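Local coordinates for molybdopterin biosynthesis Mog protein (Mycobacterium tuberculosis, PDB 2G4R), which probably binds and adenylylates molybdopterin, preparing it for metal insertion in molybdenum cofactor biosynthesis, at residues Thr3-Val11 and Ile28-Phe37; Asp47-His56 and Thr77-Val87. One frame throughout, in Å; residues are numbered along the deposited sequence.

Interaction 1 of 2, residues Thr3-Val11 and Ile28-Phe37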
loop_
_atom_site.group_PDB
_atom_site.type_symbol
_atom_site.label_atom_id
_atom_site.label_comp_id
_atom_site.label_asym_id
_atom_site.label_seq_id
_atom_site.Cartn_x
_atom_site.Cartn_y
_atom_site.Cartn_z
ATOM N N THR A 3 17.107 22.324 -10.257
ATOM C CA THR A 3 16.803 21.786 -8.886
ATOM C C THR A 3 15.529 22.490 -8.321
ATOM O O THR A 3 15.586 23.678 -7.972
ATOM C CB THR A 3 18.049 21.949 -7.912
ATOM O OG1 THR A 3 19.308 21.887 -8.614
ATOM C CG2 THR A 3 18.065 20.866 -6.933
ATOM N N ARG A 4 14.383 21.787 -8.275
ATOM C CA ARG A 4 13.108 22.354 -7.732
ATOM C C ARG A 4 11.947 21.333 -7.482
ATOM O O ARG A 4 11.333 21.401 -6.412
ATOM C CB ARG A 4 12.601 23.520 -8.618
ATOM C CG ARG A 4 11.085 23.868 -8.473
ATOM C CD ARG A 4 10.378 24.086 -9.812
ATOM N NE ARG A 4 10.989 25.184 -10.558
ATOM C CZ ARG A 4 10.741 26.489 -10.375
ATOM N NH1 ARG A 4 9.866 26.922 -9.462
ATOM N NH2 ARG A 4 11.387 27.377 -11.124
ATOM N N SER A 5 11.624 20.428 -8.426
ATOM C CA SER A 5 10.478 19.470 -8.246
ATOM C C SER A 5 10.812 17.984 -8.385
ATOM O O SER A 5 11.557 17.584 -9.283
ATOM C CB SER A 5 9.319 19.797 -9.192
ATOM O OG SER A 5 9.580 19.399 -10.526
ATOM N N ALA A 6 10.265 17.153 -7.499
ATOM C CA ALA A 6 10.668 15.751 -7.480
ATOM C C ALA A 6 9.568 14.847 -6.948
ATOM O O ALA A 6 8.621 15.325 -6.277
ATOM C CB ALA A 6 12.000 15.565 -6.643
ATOM N N ARG A 7 9.683 13.559 -7.299
ATOM C CA ARG A 7 8.998 12.495 -6.625
ATOM C C ARG A 7 9.920 11.355 -6.197
ATOM O O ARG A 7 10.931 11.083 -6.825
ATOM C CB ARG A 7 7.932 11.944 -7.516
ATOM C CG ARG A 7 6.834 12.952 -7.734
ATOM C CD ARG A 7 5.640 12.365 -8.355
ATOM N NE ARG A 7 4.558 13.345 -8.545
ATOM C CZ ARG A 7 3.428 13.066 -9.196
ATOM N NH1 ARG A 7 3.193 11.833 -9.668
ATOM N NH2 ARG A 7 2.517 14.022 -9.372
ATOM N N ILE A 8 9.433 10.614 -5.201
ATOM C CA ILE A 8 10.072 9.476 -4.603
ATOM C C ILE A 8 9.138 8.288 -4.703
ATOM O O ILE A 8 7.981 8.328 -4.283
ATOM C CB ILE A 8 10.347 9.712 -3.099
ATOM C CG1 ILE A 8 11.228 10.936 -2.892
ATOM C CG2 ILE A 8 11.064 8.511 -2.475
ATOM C CD1 ILE A 8 11.284 11.353 -1.407
ATOM N N VAL A 9 9.658 7.216 -5.257
ATOM C CA VAL A 9 8.893 6.014 -5.410
ATOM C C VAL A 9 9.695 4.916 -4.748
ATOM O O VAL A 9 10.780 4.533 -5.198
ATOM C CB VAL A 9 8.670 5.740 -6.896
ATOM C CG1 VAL A 9 7.963 4.418 -7.090
ATOM C CG2 VAL A 9 7.943 6.950 -7.561
ATOM N N VAL A 10 9.155 4.416 -3.658
ATOM C CA VAL A 10 9.729 3.284 -2.944
ATOM C C VAL A 10 8.960 2.048 -3.383
ATOM O O VAL A 10 7.721 2.000 -3.275
ATOM C CB VAL A 10 9.602 3.491 -1.428
ATOM C CG1 VAL A 10 10.222 2.313 -0.678
ATOM C CG2 VAL A 10 10.233 4.805 -1.007
ATOM N N VAL A 11 9.691 1.049 -3.871
ATOM C CA VAL A 11 9.104 -0.201 -4.394
ATOM C C VAL A 11 9.234 -1.337 -3.384
ATOM O O VAL A 11 10.314 -1.867 -3.151
ATOM C CB VAL A 11 9.751 -0.621 -5.748
ATOM C CG1 VAL A 11 8.950 -1.798 -6.437
ATOM C CG2 VAL A 11 9.898 0.613 -6.698
ATOM N N ILE A 28 15.653 9.670 1.399
ATOM C CA ILE A 28 15.602 10.390 0.131
ATOM C C ILE A 28 14.903 11.752 0.318
ATOM O O ILE A 28 15.366 12.776 -0.190
ATOM C CB ILE A 28 14.907 9.548 -0.991
ATOM C CG1 ILE A 28 15.631 8.207 -1.185
ATOM C CG2 ILE A 28 14.877 10.330 -2.340
ATOM C CD1 ILE A 28 14.851 7.235 -2.014
ATOM N N ALA A 29 13.814 11.766 1.081
ATOM C CA ALA A 29 13.068 13.017 1.330
ATOM C C ALA A 29 13.928 14.068 2.012
ATOM O O ALA A 29 13.851 15.232 1.697
ATOM C CB ALA A 29 11.847 12.726 2.128
ATOM N N GLY A 30 14.762 13.657 2.942
ATOM C CA GLY A 30 15.618 14.582 3.669
ATOM C C GLY A 30 16.716 15.120 2.785
ATOM O O GLY A 30 17.025 16.310 2.812
ATOM N N TRP A 31 17.313 14.238 1.990
ATOM C CA TRP A 31 18.363 14.655 1.067
ATOM C C TRP A 31 17.798 15.646 0.024
ATOM O O TRP A 31 18.446 16.650 -0.335
ATOM C CB TRP A 31 19.000 13.431 0.426
ATOM C CG TRP A 31 20.093 13.684 -0.574
ATOM C CD1 TRP A 31 21.435 13.608 -0.367
ATOM C CD2 TRP A 31 19.915 13.979 -1.957
ATOM N NE1 TRP A 31 22.111 13.874 -1.531
ATOM C CE2 TRP A 31 21.198 14.093 -2.528
ATOM C CE3 TRP A 31 18.798 14.140 -2.774
ATOM C CZ2 TRP A 31 21.389 14.388 -3.867
ATOM C CZ3 TRP A 31 18.993 14.452 -4.131
ATOM C CH2 TRP A 31 20.277 14.554 -4.653
ATOM N N LEU A 32 16.599 15.380 -0.472
ATOM C CA LEU A 32 15.973 16.296 -1.439
ATOM C C LEU A 32 15.758 17.703 -0.865
ATOM O O LEU A 32 15.877 18.732 -1.576
ATOM C CB LEU A 32 14.660 15.714 -1.925
ATOM C CG LEU A 32 14.776 14.608 -3.009
ATOM C CD1 LEU A 32 13.428 13.979 -3.307
ATOM C CD2 LEU A 32 15.371 15.134 -4.327
ATOM N N GLU A 33 15.425 17.740 0.413
ATOM C CA GLU A 33 15.175 19.002 1.138
ATOM C C GLU A 33 16.473 19.808 1.231
ATOM O O GLU A 33 16.462 21.026 1.134
ATOM C CB GLU A 33 14.612 18.646 2.526
ATOM C CG GLU A 33 14.446 19.760 3.597
ATOM C CD GLU A 33 14.022 19.192 5.008
ATOM O OE1 GLU A 33 13.908 20.028 5.951
ATOM O OE2 GLU A 33 13.812 17.933 5.183
ATOM N N GLN A 34 17.593 19.092 1.391
ATOM C CA GLN A 34 18.904 19.681 1.432
ATOM C C GLN A 34 19.366 20.193 0.072
ATOM O O GLN A 34 20.307 20.981 0.013
ATOM C CB GLN A 34 19.903 18.705 2.038
ATOM C CG GLN A 34 19.415 18.201 3.406
ATOM C CD GLN A 34 20.534 17.940 4.400
ATOM O OE1 GLN A 34 21.201 18.887 4.880
ATOM N NE2 GLN A 34 20.755 16.657 4.717
ATOM N N HIS A 35 18.709 19.776 -1.013
ATOM C CA HIS A 35 19.146 20.158 -2.365
ATOM C C HIS A 35 18.104 20.972 -3.156
ATOM O O HIS A 35 18.065 20.933 -4.382
ATOM C CB HIS A 35 19.572 18.901 -3.151
ATOM C CG HIS A 35 20.832 18.276 -2.645
ATOM N ND1 HIS A 35 20.874 17.476 -1.520
ATOM C CD2 HIS A 35 22.107 18.344 -3.099
ATOM C CE1 HIS A 35 22.119 17.085 -1.302
ATOM N NE2 HIS A 35 22.885 17.599 -2.244
ATOM N N GLY A 36 17.264 21.724 -2.459
ATOM C CA GLY A 36 16.413 22.716 -3.122
ATOM C C GLY A 36 15.060 22.223 -3.587
ATOM O O GLY A 36 14.331 22.915 -4.305
ATOM N N PHE A 37 14.705 21.016 -3.186
ATOM C CA PHE A 37 13.365 20.571 -3.394
ATOM C C PHE A 37 12.695 20.813 -2.059
ATOM O O PHE A 37 13.298 21.326 -1.108
ATOM C CB PHE A 37 13.359 19.092 -3.788
ATOM C CG PHE A 37 14.215 18.801 -4.972
ATOM C CD1 PHE A 37 15.590 18.728 -4.850
ATOM C CD2 PHE A 37 13.644 18.621 -6.227
ATOM C CE1 PHE A 37 16.378 18.475 -5.965
ATOM C CE2 PHE A 37 14.420 18.363 -7.337
ATOM C CZ PHE A 37 15.786 18.287 -7.210
#
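Ala6 and Ile8 present strand 6-11 to helix 28-34, which runs back almost antiparallel to it at 165°, with the two axes 9.7 Å apart. The contact illustrates the first half of a beta-alpha-beta crossover: helix 24-34 connects strand 6-11 to its parallel neighbour 43-45, and here it packs on the first strand, with apolar side chains filling the gap and a ring closing one end. Ile8 and Phe37 carry the largest shares. In Ile8, chi1 of -59° sets the direction of CG1, and the extended chi2 of 169° carries CD1 on to the helix backbone, 3.6 Å from Ala29 N. Ile8 CG1 lies 3.7 Å from Ile28 CG2 and 3.8 Å from Leu32 CD1, its side chain running counter to both and alongside each.

At the far end the chain leaves the helix through Gly36, whose phi is positive, and brings in Phe37. Its ring is sandwiched: Leu32 CD2 covers one face toward the rim, while Arg4 N stands 3.5 Å above the opposite face, also offset toward the rim. Ala6 CB approaches the same ring obliquely, 3.5 Å from Phe37 CD2. The turn is secured by Leu32 O, which accepts from His35 N and Phe37 N on opposite faces of its carbonyl plane, and by His35 ND1, which donates to Trp31 O at 2.8 Å.

Strand 6-11 is hydrogen-bonded between strands 43-45 and 65-69. Ile28, Trp31 and Leu32 extend the packing to Ile67 of strand 65-69, and helix 132-143 lies alongside, touched by Ile28, Trp31 and His35.

Interaction 2 of 2, residues Asp47-His56 and Thr77-Val87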
loop_
_atom_site.group_PDB
_atom_site.type_symbol
_atom_site.label_atom_id
_atom_site.label_comp_id
_atom_site.label_asym_id
_atom_site.label_seq_id
_atom_site.Cartn_x
_atom_site.Cartn_y
_atom_site.Cartn_z
ATOM N N ASP A 47 5.916 -4.103 -6.350
ATOM C CA ASP A 47 6.771 -4.458 -7.487
ATOM C C ASP A 47 5.858 -4.641 -8.700
ATOM O O ASP A 47 4.718 -5.007 -8.562
ATOM C CB ASP A 47 7.443 -5.812 -7.285
ATOM C CG ASP A 47 8.505 -5.819 -6.225
ATOM O OD1 ASP A 47 9.511 -5.062 -6.268
ATOM O OD2 ASP A 47 8.380 -6.695 -5.345
ATOM N N GLY A 48 6.336 -4.333 -9.880
ATOM C CA GLY A 48 5.553 -4.620 -11.081
ATOM C C GLY A 48 4.838 -3.439 -11.669
ATOM O O GLY A 48 5.355 -2.313 -11.689
ATOM N N ASN A 49 3.651 -3.709 -12.179
ATOM C CA ASN A 49 2.892 -2.693 -12.867
ATOM C C ASN A 49 2.775 -1.376 -12.102
ATOM O O ASN A 49 2.848 -0.310 -12.732
ATOM C CB ASN A 49 1.528 -3.220 -13.327
ATOM C CG ASN A 49 1.621 -4.171 -14.568
ATOM O OD1 ASN A 49 2.570 -4.133 -15.364
ATOM N ND2 ASN A 49 0.597 -5.008 -14.722
ATOM N N PRO A 50 2.550 -1.423 -10.770
ATOM C CA PRO A 50 2.452 -0.179 -9.960
ATOM C C PRO A 50 3.682 0.722 -10.091
ATOM O O PRO A 50 3.538 1.949 -9.968
ATOM C CB PRO A 50 2.304 -0.709 -8.530
ATOM C CG PRO A 50 1.643 -2.056 -8.752
ATOM C CD PRO A 50 2.294 -2.616 -9.936
ATOM N N VAL A 51 4.842 0.131 -10.413
ATOM C CA VAL A 51 6.078 0.902 -10.717
ATOM C C VAL A 51 5.942 1.687 -12.033
ATOM O O VAL A 51 6.165 2.921 -12.087
ATOM C CB VAL A 51 7.352 0.031 -10.792
ATOM C CG1 VAL A 51 8.598 0.959 -11.062
ATOM C CG2 VAL A 51 7.507 -0.804 -9.519
ATOM N N GLY A 52 5.585 0.965 -13.102
ATOM C CA GLY A 52 5.247 1.640 -14.375
ATOM C C GLY A 52 4.229 2.779 -14.210
ATOM O O GLY A 52 4.397 3.897 -14.729
ATOM N N GLU A 53 3.153 2.476 -13.504
ATOM C CA GLU A 53 2.084 3.444 -13.249
ATOM C C GLU A 53 2.612 4.666 -12.530
ATOM O O GLU A 53 2.349 5.786 -12.968
ATOM C CB GLU A 53 0.946 2.810 -12.418
ATOM C CG GLU A 53 -0.169 3.789 -12.081
ATOM C CD GLU A 53 -1.280 3.178 -11.225
ATOM O OE1 GLU A 53 -1.017 2.189 -10.450
ATOM O OE2 GLU A 53 -2.410 3.708 -11.346
ATOM N N ALA A 54 3.368 4.475 -11.442
ATOM C CA ALA A 54 3.951 5.631 -10.723
ATOM C C ALA A 54 4.941 6.494 -11.588
ATOM O O ALA A 54 4.911 7.730 -11.586
ATOM C CB ALA A 54 4.622 5.164 -9.482
ATOM N N LEU A 55 5.759 5.837 -12.387
ATOM C CA LEU A 55 6.736 6.541 -13.195
ATOM C C LEU A 55 6.057 7.319 -14.315
ATOM O O LEU A 55 6.373 8.481 -14.548
ATOM C CB LEU A 55 7.780 5.585 -13.738
ATOM C CG LEU A 55 8.720 4.927 -12.714
ATOM C CD1 LEU A 55 9.719 4.063 -13.453
ATOM C CD2 LEU A 55 9.425 5.903 -11.867
ATOM N N HIS A 56 5.142 6.684 -15.017
ATOM C CA HIS A 56 4.434 7.377 -16.112
ATOM C C HIS A 56 3.719 8.599 -15.560
ATOM O O HIS A 56 3.802 9.681 -16.113
ATOM C CB HIS A 56 3.467 6.440 -16.817
ATOM C CG HIS A 56 4.115 5.559 -17.847
ATOM N ND1 HIS A 56 4.675 6.046 -19.008
ATOM C CD2 HIS A 56 4.280 4.216 -17.889
ATOM C CE1 HIS A 56 5.141 5.042 -19.726
ATOM N NE2 HIS A 56 4.912 3.922 -19.069
ATOM N N THR A 77 10.852 -11.306 -8.040
ATOM C CA THR A 77 9.970 -10.177 -8.081
ATOM C C THR A 77 10.597 -8.775 -8.348
ATOM O O THR A 77 9.863 -7.792 -8.345
ATOM C CB THR A 77 9.236 -10.115 -6.733
ATOM O OG1 THR A 77 10.199 -10.148 -5.659
ATOM C CG2 THR A 77 8.298 -11.296 -6.603
ATOM N N ASP A 78 11.922 -8.685 -8.536
ATOM C CA ASP A 78 12.589 -7.390 -8.778
ATOM C C ASP A 78 12.475 -6.976 -10.231
ATOM O O ASP A 78 13.227 -7.468 -11.048
ATOM C CB ASP A 78 14.078 -7.506 -8.459
ATOM C CG ASP A 78 14.355 -7.715 -7.009
ATOM O OD1 ASP A 78 13.668 -7.143 -6.159
ATOM O OD2 ASP A 78 15.302 -8.443 -6.728
ATOM N N THR A 79 11.538 -6.099 -10.562
ATOM C CA THR A 79 11.377 -5.625 -11.933
ATOM C C THR A 79 11.446 -4.095 -12.091
ATOM O O THR A 79 11.035 -3.560 -13.099
ATOM C CB THR A 79 10.030 -6.152 -12.503
ATOM O OG1 THR A 79 8.959 -5.712 -11.660
ATOM C CG2 THR A 79 10.053 -7.692 -12.544
ATOM N N THR A 80 11.989 -3.375 -11.107
ATOM C CA THR A 80 12.098 -1.926 -11.191
ATOM C C THR A 80 12.880 -1.495 -12.473
ATOM O O THR A 80 12.458 -0.573 -13.166
ATOM C CB THR A 80 12.669 -1.301 -9.869
ATOM O OG1 THR A 80 11.803 -1.566 -8.727
ATOM C CG2 THR A 80 12.839 0.202 -10.012
ATOM N N PRO A 81 14.030 -2.126 -12.776
ATOM C CA PRO A 81 14.863 -1.688 -13.941
ATOM C C PRO A 81 14.067 -1.813 -15.253
ATOM O O PRO A 81 14.054 -0.920 -16.071
ATOM C CB PRO A 81 16.008 -2.723 -13.930
ATOM C CG PRO A 81 16.075 -3.196 -12.586
ATOM C CD PRO A 81 14.658 -3.252 -12.098
ATOM N N GLU A 82 13.343 -2.911 -15.404
ATOM C CA GLU A 82 12.488 -3.100 -16.575
ATOM C C GLU A 82 11.441 -2.038 -16.721
ATOM O O GLU A 82 11.281 -1.477 -17.801
ATOM C CB GLU A 82 11.792 -4.481 -16.535
ATOM C CG GLU A 82 12.651 -5.658 -16.853
ATOM C CD GLU A 82 13.618 -6.084 -15.738
ATOM O OE1 GLU A 82 13.520 -5.622 -14.574
ATOM O OE2 GLU A 82 14.506 -6.907 -16.058
ATOM N N HIS A 83 10.673 -1.788 -15.670
ATOM C CA HIS A 83 9.676 -0.728 -15.705
ATOM C C HIS A 83 10.232 0.681 -15.957
ATOM O O HIS A 83 9.550 1.503 -16.590
ATOM C CB HIS A 83 8.764 -0.735 -14.484
ATOM C CG HIS A 83 7.788 -1.858 -14.490
ATOM N ND1 HIS A 83 6.583 -1.794 -15.165
ATOM C CD2 HIS A 83 7.866 -3.107 -13.974
ATOM C CE1 HIS A 83 5.950 -2.950 -15.033
ATOM N NE2 HIS A 83 6.688 -3.751 -14.286
ATOM N N THR A 84 11.442 0.951 -15.444
ATOM C CA THR A 84 12.135 2.231 -15.610
ATOM C C THR A 84 12.589 2.385 -17.070
ATOM O O THR A 84 12.348 3.432 -17.705
ATOM C CB THR A 84 13.353 2.294 -14.626
ATOM O OG1 THR A 84 12.898 2.062 -13.276
ATOM C CG2 THR A 84 14.107 3.610 -14.681
ATOM N N VAL A 85 13.280 1.366 -17.574
ATOM C CA VAL A 85 13.720 1.364 -18.967
ATOM C C VAL A 85 12.511 1.589 -19.899
ATOM O O VAL A 85 12.644 2.304 -20.886
ATOM C CB VAL A 85 14.418 0.056 -19.390
ATOM C CG1 VAL A 85 14.616 -0.015 -20.989
ATOM C CG2 VAL A 85 15.775 -0.124 -18.667
ATOM N N ALA A 86 11.360 0.993 -19.583
ATOM C CA ALA A 86 10.175 1.142 -20.448
ATOM C C ALA A 86 9.746 2.590 -20.557
ATOM O O ALA A 86 9.360 3.028 -21.622
ATOM C CB ALA A 86 8.982 0.275 -19.928
ATOM N N VAL A 87 9.800 3.324 -19.450
ATOM C CA VAL A 87 9.427 4.724 -19.412
ATOM C C VAL A 87 10.498 5.648 -20.003
ATOM O O VAL A 87 10.190 6.690 -20.566
ATOM C CB VAL A 87 9.113 5.152 -17.953
ATOM C CG1 VAL A 87 8.834 6.599 -17.844
ATOM C CG2 VAL A 87 7.904 4.397 -17.442
HETATM O O HOH W 1 10.294 -4.327 -8.647
HETATM O O HOH W 2 11.321 -7.793 -5.135
#
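His83 packs against Gly48 and Gly52 where helices 49-56 and 80-87, axes 8.9 Å apart and crossing at -35°, approach each other; the CA atoms of Gly52 and His83 are 5.2 Å apart. The carbonyl oxygen of Gly48 stands over the centre of the His83 ring, 3.3 Å above its plane, an approach poorly angled for a hydrogen bond to NE2. Gly52, having no side chain, lets His83 ND1 settle 3.6 Å from Gly52 N. A glycine at the crossing thus allows two roughly parallel helices on one side of the sheet to pack with a histidine in the gap.

Apolar contacts continue along the helices. Val87 CG2 makes a CH-pi contact over the face of the His56 ring, 3.6 Å from its centroid, and also meets Leu55 CB. Leu55 CD1 reaches across to Thr84 CA.

Water ties the turns at the N-terminal ends. One water donates to Asp47 OD1 at 2.6 Å and to Thr80 OG1, itself also hydrogen-bonded to Gly70 O, and accepts from Thr79 N; a second lies between Asp47 OD2, Thr77 OG1 and Asp78 OD1. Thr77 OG1 is also bonded to Ser75.

Both helices pack on strands 6-11 and 65-69, and Thr84 reaches strand 123-128.

How the interactions relate
Interactions 1 and 2 cover opposite faces of one sheet, their centres 19 Å apart and on opposite sides of the chain's centre. Strand 6-11 joins them: Ile8 points to helix 28-34, whereas Val9 and Val11 pack against the elements of interaction 2. Val9 CG1 lies 4.2 Å from Ala54 CB. Val11 CG1 lies 3.3 Å from Asp47 OD1 and 3.5 Å from Val51 CG2, and Val11 CG2 is 3.5 Å from Thr80 OG1. This end of the strand therefore leads to the water-bridged loops. The backbone of Thr80 also bonds to Gly71, in a glycine-rich loop that in related proteins lines the molybdopterin site, so interaction 2 probably borders that pocket.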